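Local coordinates for protein glutathione peroxidase (Trypanosoma cruzi, PDB 3E0U) that probably reduces peroxides, as a thioredoxin-fold member of the glutathione peroxidase family, at residues N52-Q57 / P159-A164; T48-K53 / D152-L157. All coordinates share one frame; numbering follows the deposited sequence.

Contact 1: residues N52-Q57 / P159-A164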
loop_
_atom_site.group_PDB
_atom_site.type_symbol
_atom_site.label_atom_id
_atom_site.label_comp_id
_atom_site.label_asym_id
_atom_site.label_seq_id
_atom_site.Cartn_x
_atom_site.Cartn_y
_atom_site.Cartn_z
ATOM N N ASN A 52 -2.466 -11.730 6.966
ATOM C CA ASN A 52 -2.944 -12.817 7.806
ATOM C C ASN A 52 -2.232 -12.917 9.177
ATOM O O ASN A 52 -2.867 -13.262 10.187
ATOM C CB ASN A 52 -2.952 -14.158 7.036
ATOM C CG ASN A 52 -4.068 -14.226 5.982
ATOM O OD1 ASN A 52 -5.252 -14.234 6.319
ATOM N ND2 ASN A 52 -3.691 -14.263 4.707
ATOM N N LYS A 53 -0.941 -12.605 9.235
ATOM C CA LYS A 53 -0.213 -12.744 10.501
ATOM C C LYS A 53 -0.664 -11.650 11.478
ATOM O O LYS A 53 -0.842 -11.903 12.681
ATOM C CB LYS A 53 1.314 -12.652 10.304
ATOM C CG LYS A 53 2.055 -13.936 9.973
ATOM C CD LYS A 53 2.895 -14.452 11.134
ATOM C CE LYS A 53 4.140 -13.587 11.394
ATOM N NZ LYS A 53 5.378 -14.014 10.654
ATOM N N TYR A 54 -1.015 -10.495 10.923
ATOM C CA TYR A 54 -1.178 -9.320 11.731
ATOM C C TYR A 54 -2.528 -8.607 11.749
ATOM O O TYR A 54 -2.720 -7.705 12.582
ATOM C CB TYR A 54 -0.067 -8.329 11.358
ATOM C CG TYR A 54 1.298 -8.879 11.706
ATOM C CD1 TYR A 54 1.644 -9.089 13.043
ATOM C CD2 TYR A 54 2.158 -9.371 10.725
ATOM C CE1 TYR A 54 2.840 -9.697 13.393
ATOM C CE2 TYR A 54 3.371 -9.958 11.067
ATOM C CZ TYR A 54 3.710 -10.097 12.401
ATOM O OH TYR A 54 4.901 -10.660 12.779
ATOM N N LYS A 55 -3.484 -9.028 10.919
ATOM C CA LYS A 55 -4.746 -8.270 10.847
ATOM C C LYS A 55 -5.461 -8.225 12.187
ATOM O O LYS A 55 -5.961 -7.171 12.589
ATOM C CB LYS A 55 -5.679 -8.791 9.753
ATOM C CG LYS A 55 -6.068 -10.236 9.895
ATOM C CD LYS A 55 -6.528 -10.776 8.553
ATOM C CE LYS A 55 -8.014 -10.603 8.365
ATOM N NZ LYS A 55 -8.715 -11.429 9.365
ATOM N N GLY A 56 -5.458 -9.364 12.874
ATOM C CA GLY A 56 -6.072 -9.530 14.198
ATOM C C GLY A 56 -5.822 -8.412 15.205
ATOM O O GLY A 56 -6.635 -8.184 16.096
ATOM N N GLN A 57 -4.718 -7.691 15.046
ATOM C CA GLN A 57 -4.335 -6.610 15.951
ATOM C C GLN A 57 -4.477 -5.207 15.370
ATOM O O GLN A 57 -3.791 -4.277 15.808
ATOM C CB GLN A 57 -2.923 -6.858 16.490
ATOM C CG GLN A 57 -2.325 -8.135 15.902
ATOM C CD GLN A 57 -1.126 -8.618 16.679
ATOM O OE1 GLN A 57 -0.609 -7.929 17.551
ATOM N NE2 GLN A 57 -0.656 -9.820 16.345
ATOM N N PRO A 159 7.266 -2.794 16.083
ATOM C CA PRO A 159 7.175 -1.653 17.007
ATOM C C PRO A 159 6.053 -0.618 16.679
ATOM O O PRO A 159 6.063 0.467 17.277
ATOM C CB PRO A 159 8.559 -0.976 16.895
ATOM C CG PRO A 159 9.417 -1.890 16.096
ATOM C CD PRO A 159 8.485 -2.732 15.254
ATOM N N LEU A 160 5.136 -0.931 15.746
ATOM C CA LEU A 160 3.954 -0.091 15.435
ATOM C C LEU A 160 2.627 -0.727 15.909
ATOM O O LEU A 160 1.538 -0.056 15.866
ATOM C CB LEU A 160 3.853 0.280 13.924
ATOM C CG LEU A 160 4.909 1.153 13.235
ATOM C CD1 LEU A 160 4.570 1.573 11.807
ATOM C CD2 LEU A 160 5.164 2.394 14.073
ATOM N N LEU A 161 2.642 -2.017 16.211
ATOM C CA LEU A 161 1.468 -2.733 16.700
ATOM C C LEU A 161 1.375 -2.583 18.231
ATOM O O LEU A 161 1.327 -3.576 18.986
ATOM C CB LEU A 161 1.593 -4.208 16.334
ATOM C CG LEU A 161 1.477 -4.619 14.860
ATOM C CD1 LEU A 161 2.221 -5.934 14.598
ATOM C CD2 LEU A 161 0.008 -4.742 14.503
ATOM N N GLY A 162 1.447 -1.328 18.667
ATOM C CA GLY A 162 1.434 -0.912 20.065
ATOM C C GLY A 162 1.532 0.592 19.941
ATOM O O GLY A 162 1.390 1.346 20.916
ATOM N N GLY A 163 1.775 1.023 18.693
ATOM C CA GLY A 163 1.801 2.423 18.273
ATOM C C GLY A 163 3.161 3.082 18.100
ATOM O O GLY A 163 3.415 3.753 17.098
ATOM N N ALA A 164 4.054 2.829 19.048
ATOM C CA ALA A 164 5.320 3.537 19.157
ATOM C C ALA A 164 5.095 4.422 20.361
ATOM O O ALA A 164 4.851 5.620 20.210
ATOM C CB ALA A 164 5.596 4.383 17.929
#

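Contact 2: residues T48-K53 / D152-L157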
loop_
_atom_site.group_PDB
_atom_site.type_symbol
_atom_site.label_atom_id
_atom_site.label_comp_id
_atom_site.label_asym_id
_atom_site.label_seq_id
_atom_site.Cartn_x
_atom_site.Cartn_y
_atom_site.Cartn_z
ATOM N N THR A 48 -0.213 -10.892 1.507
ATOM C CA THR A 48 -1.084 -11.910 2.082
ATOM C C THR A 48 -0.560 -12.500 3.410
ATOM O O THR A 48 -1.335 -12.741 4.324
ATOM C CB THR A 48 -1.237 -13.011 1.040
ATOM O OG1 THR A 48 -1.763 -12.429 -0.155
ATOM C CG2 THR A 48 -2.175 -14.150 1.510
ATOM N N THR A 49 0.735 -12.817 3.491
ATOM C CA THR A 49 1.304 -13.275 4.748
ATOM C C THR A 49 1.129 -12.212 5.846
ATOM O O THR A 49 0.481 -12.475 6.857
ATOM C CB THR A 49 2.793 -13.679 4.633
ATOM O OG1 THR A 49 2.917 -14.730 3.672
ATOM C CG2 THR A 49 3.327 -14.203 5.999
ATOM N N LEU A 50 1.619 -10.998 5.603
ATOM C CA LEU A 50 1.501 -9.962 6.600
ATOM C C LEU A 50 0.072 -9.663 6.994
ATOM O O LEU A 50 -0.171 -9.296 8.113
ATOM C CB LEU A 50 2.195 -8.675 6.146
ATOM C CG LEU A 50 3.705 -8.820 6.117
ATOM C CD1 LEU A 50 4.268 -7.732 5.228
ATOM C CD2 LEU A 50 4.246 -8.781 7.556
ATOM N N TYR A 51 -0.842 -9.695 6.041
ATOM C CA TYR A 51 -2.246 -9.406 6.269
ATOM C C TYR A 51 -2.863 -10.477 7.171
ATOM O O TYR A 51 -3.668 -10.188 8.061
ATOM C CB TYR A 51 -2.971 -9.310 4.929
ATOM C CG TYR A 51 -4.460 -9.101 5.059
ATOM C CD1 TYR A 51 -4.980 -7.872 5.492
ATOM C CD2 TYR A 51 -5.358 -10.127 4.763
ATOM C CE1 TYR A 51 -6.379 -7.692 5.712
ATOM C CE2 TYR A 51 -6.725 -9.956 4.952
ATOM C CZ TYR A 51 -7.220 -8.706 5.390
ATOM O OH TYR A 51 -8.569 -8.534 5.549
ATOM N N ASN A 52 -2.466 -11.730 6.966
ATOM C CA ASN A 52 -2.944 -12.817 7.806
ATOM C C ASN A 52 -2.232 -12.917 9.177
ATOM O O ASN A 52 -2.867 -13.262 10.187
ATOM C CB ASN A 52 -2.952 -14.158 7.036
ATOM C CG ASN A 52 -4.068 -14.226 5.982
ATOM O OD1 ASN A 52 -5.252 -14.234 6.319
ATOM N ND2 ASN A 52 -3.691 -14.263 4.707
ATOM N N LYS A 53 -0.941 -12.605 9.235
ATOM C CA LYS A 53 -0.213 -12.744 10.501
ATOM C C LYS A 53 -0.664 -11.650 11.478
ATOM O O LYS A 53 -0.842 -11.903 12.681
ATOM C CB LYS A 53 1.314 -12.652 10.304
ATOM C CG LYS A 53 2.055 -13.936 9.973
ATOM C CD LYS A 53 2.895 -14.452 11.134
ATOM C CE LYS A 53 4.140 -13.587 11.394
ATOM N NZ LYS A 53 5.378 -14.014 10.654
ATOM N N ASP A 152 11.676 -8.501 6.762
ATOM C CA ASP A 152 12.182 -7.160 6.579
ATOM C C ASP A 152 11.135 -6.112 6.875
ATOM O O ASP A 152 11.452 -5.072 7.467
ATOM C CB ASP A 152 12.887 -6.971 5.233
ATOM C CG ASP A 152 14.371 -7.304 5.327
ATOM O OD1 ASP A 152 15.010 -6.954 6.360
ATOM O OD2 ASP A 152 14.914 -7.907 4.380
ATOM N N ILE A 153 9.873 -6.458 6.597
ATOM C CA ILE A 153 8.742 -5.571 6.907
ATOM C C ILE A 153 8.424 -5.610 8.426
ATOM O O ILE A 153 8.088 -4.573 9.013
ATOM C CB ILE A 153 7.479 -5.867 6.027
ATOM C CG1 ILE A 153 7.806 -5.577 4.550
ATOM C CG2 ILE A 153 6.211 -5.098 6.583
ATOM C CD1 ILE A 153 6.689 -5.709 3.599
ATOM N N GLU A 154 8.652 -6.762 9.063
ATOM C CA GLU A 154 8.357 -6.926 10.493
ATOM C C GLU A 154 9.281 -6.116 11.431
ATOM O O GLU A 154 8.856 -5.665 12.506
ATOM C CB GLU A 154 8.301 -8.414 10.875
ATOM C CG GLU A 154 6.989 -9.076 10.438
ATOM C CD GLU A 154 7.033 -10.573 10.543
ATOM O OE1 GLU A 154 8.123 -11.132 10.401
ATOM O OE2 GLU A 154 5.983 -11.207 10.735
ATOM N N LYS A 155 10.551 -5.990 11.035
ATOM C CA LYS A 155 11.512 -5.146 11.714
ATOM C C LYS A 155 10.923 -3.752 12.005
ATOM O O LYS A 155 11.095 -3.229 13.104
ATOM C CB LYS A 155 12.801 -5.004 10.883
ATOM C CG LYS A 155 13.884 -6.031 11.130
ATOM C CD LYS A 155 15.182 -5.629 10.386
ATOM C CE LYS A 155 15.941 -4.429 11.020
ATOM N NZ LYS A 155 17.194 -4.767 11.821
ATOM N N LYS A 156 10.310 -3.116 11.005
ATOM C CA LYS A 156 9.670 -1.791 11.190
ATOM C C LYS A 156 8.216 -1.825 11.739
ATOM O O LYS A 156 7.825 -0.987 12.555
ATOM C CB LYS A 156 9.692 -1.002 9.882
ATOM C CG LYS A 156 10.970 -1.121 9.078
ATOM C CD LYS A 156 12.217 -0.576 9.811
ATOM C CE LYS A 156 13.417 -0.419 8.773
ATOM N NZ LYS A 156 14.730 0.099 9.464
ATOM N N LEU A 157 7.452 -2.842 11.337
ATOM C CA LEU A 157 6.044 -3.017 11.728
ATOM C C LEU A 157 5.759 -3.447 13.190
ATOM O O LEU A 157 4.857 -2.890 13.831
ATOM C CB LEU A 157 5.370 -3.949 10.718
ATOM C CG LEU A 157 3.850 -4.179 10.626
ATOM C CD1 LEU A 157 3.441 -5.647 10.766
ATOM C CD2 LEU A 157 3.071 -3.248 11.532
#

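Contact 1: residues N52-Q57 / P159-A164
An inverse gamma turn centred on Leu-161 carries the isobutyl group of this residue against Tyr-54 and Gln-57, at the C-terminal end of helix 43-54 and in the turn that follows. The two methyls divide the work. CD1 of Leu-161 approaches the ring of Tyr-54 obliquely, 3.6 Å from CD1 and 4.0 Å from CE1, with the two side chains crossing at about a right angle. CD2 of Leu-161 is turned to Gln-57 and lies 4.1 Å from CB and 4.0 Å from the carbonyl oxygen O of that residue. No hydrogen bond spans the two segments, which meet by van der Waals contact. In this thioredoxin-fold chain the contact brings the loop after helix 150-157 back to the end of helix 43-54, where Gln-57 N is hydrogen-bonded to Tyr-54 O (3.2 Å). CB of Lys-53 sits 3.3 Å above one face of the Tyr-54 ring, offset toward the rim; Phe-59 and Leu-158 also touch the side chain, and its hydroxyl makes a probable hydrogen bond to Glu-154. Pro-27 touches Leu-161 as well as its neighbour Leu-160.

Contact 2: residues T48-K53 / D152-L157
Leu-50 of helix 43-54 reaches toward Ile-153 and Glu-154 of helix 150-157, and its two methyls carry the apolar part of the contact. CD1 of Leu-50 is set against the branched side chain of Ile-153, 3.5 Å from CG2 and 3.6 Å from CD1, so that both branches of the isoleucine touch the same methyl from one side. In Ile-153, a chi1 of -64° puts CG1 anti to the carbonyl carbon and CG2 anti to the backbone N, and in this setting both branches can reach the methyl. CD2 of Leu-50 touches CG of Glu-154 at 4.0 Å, the two side chains crossing obliquely.

The charged part is a salt bridge between exposed Lys-53 and buried Glu-154. Lys-53, its chain bent at three successive torsions, crosses the glutamate side chain at about a right angle and donates from NZ to OE2 of Glu-154 at 2.9 Å, on the syn lone pair. The same oxygen has a probable hydrogen bond with the hydroxyl of Tyr-54, and OE1 has the carboxylate of Glu-151 close by; the lysine probably offsets part of that gathered negative charge.

The local helix axes come no nearer than 11.7 Å, at a crossing angle of -40°, a separation bridged by side chains. Beneath them Leu-50 and Ile-153 both rest on Leu-29 of the central strand 28-33, where Ile-153 also touches Tyr-31, and Ile-153 extends to Phe-144 of strand 140-144, placing the two helices side by side on one face of the sheet, as in the thioredoxin fold.

How the contacts relate
Contacts 1 and 2 lie side by side, their centres about 9 Å apart, and both are built on helix 43-54, sharing Asn-52 and Lys-53. Their partners follow roughly a hundred residues later, first helix 150-157 for contact 2 and then the loop after it for contact 1. Contact 2 is the more buried, above strand 28-33, while contact 1 continues the join past the end of helix 43-54, to the loop after helix 150-157. Tyr-54 of contact 1 also reaches helix 150-157, packing its CD2 against Leu-157 CD1 (3.9 Å). The C-terminal part of the chain is thereby attached to an early helix, away from the predicted active-site residue Cys-37.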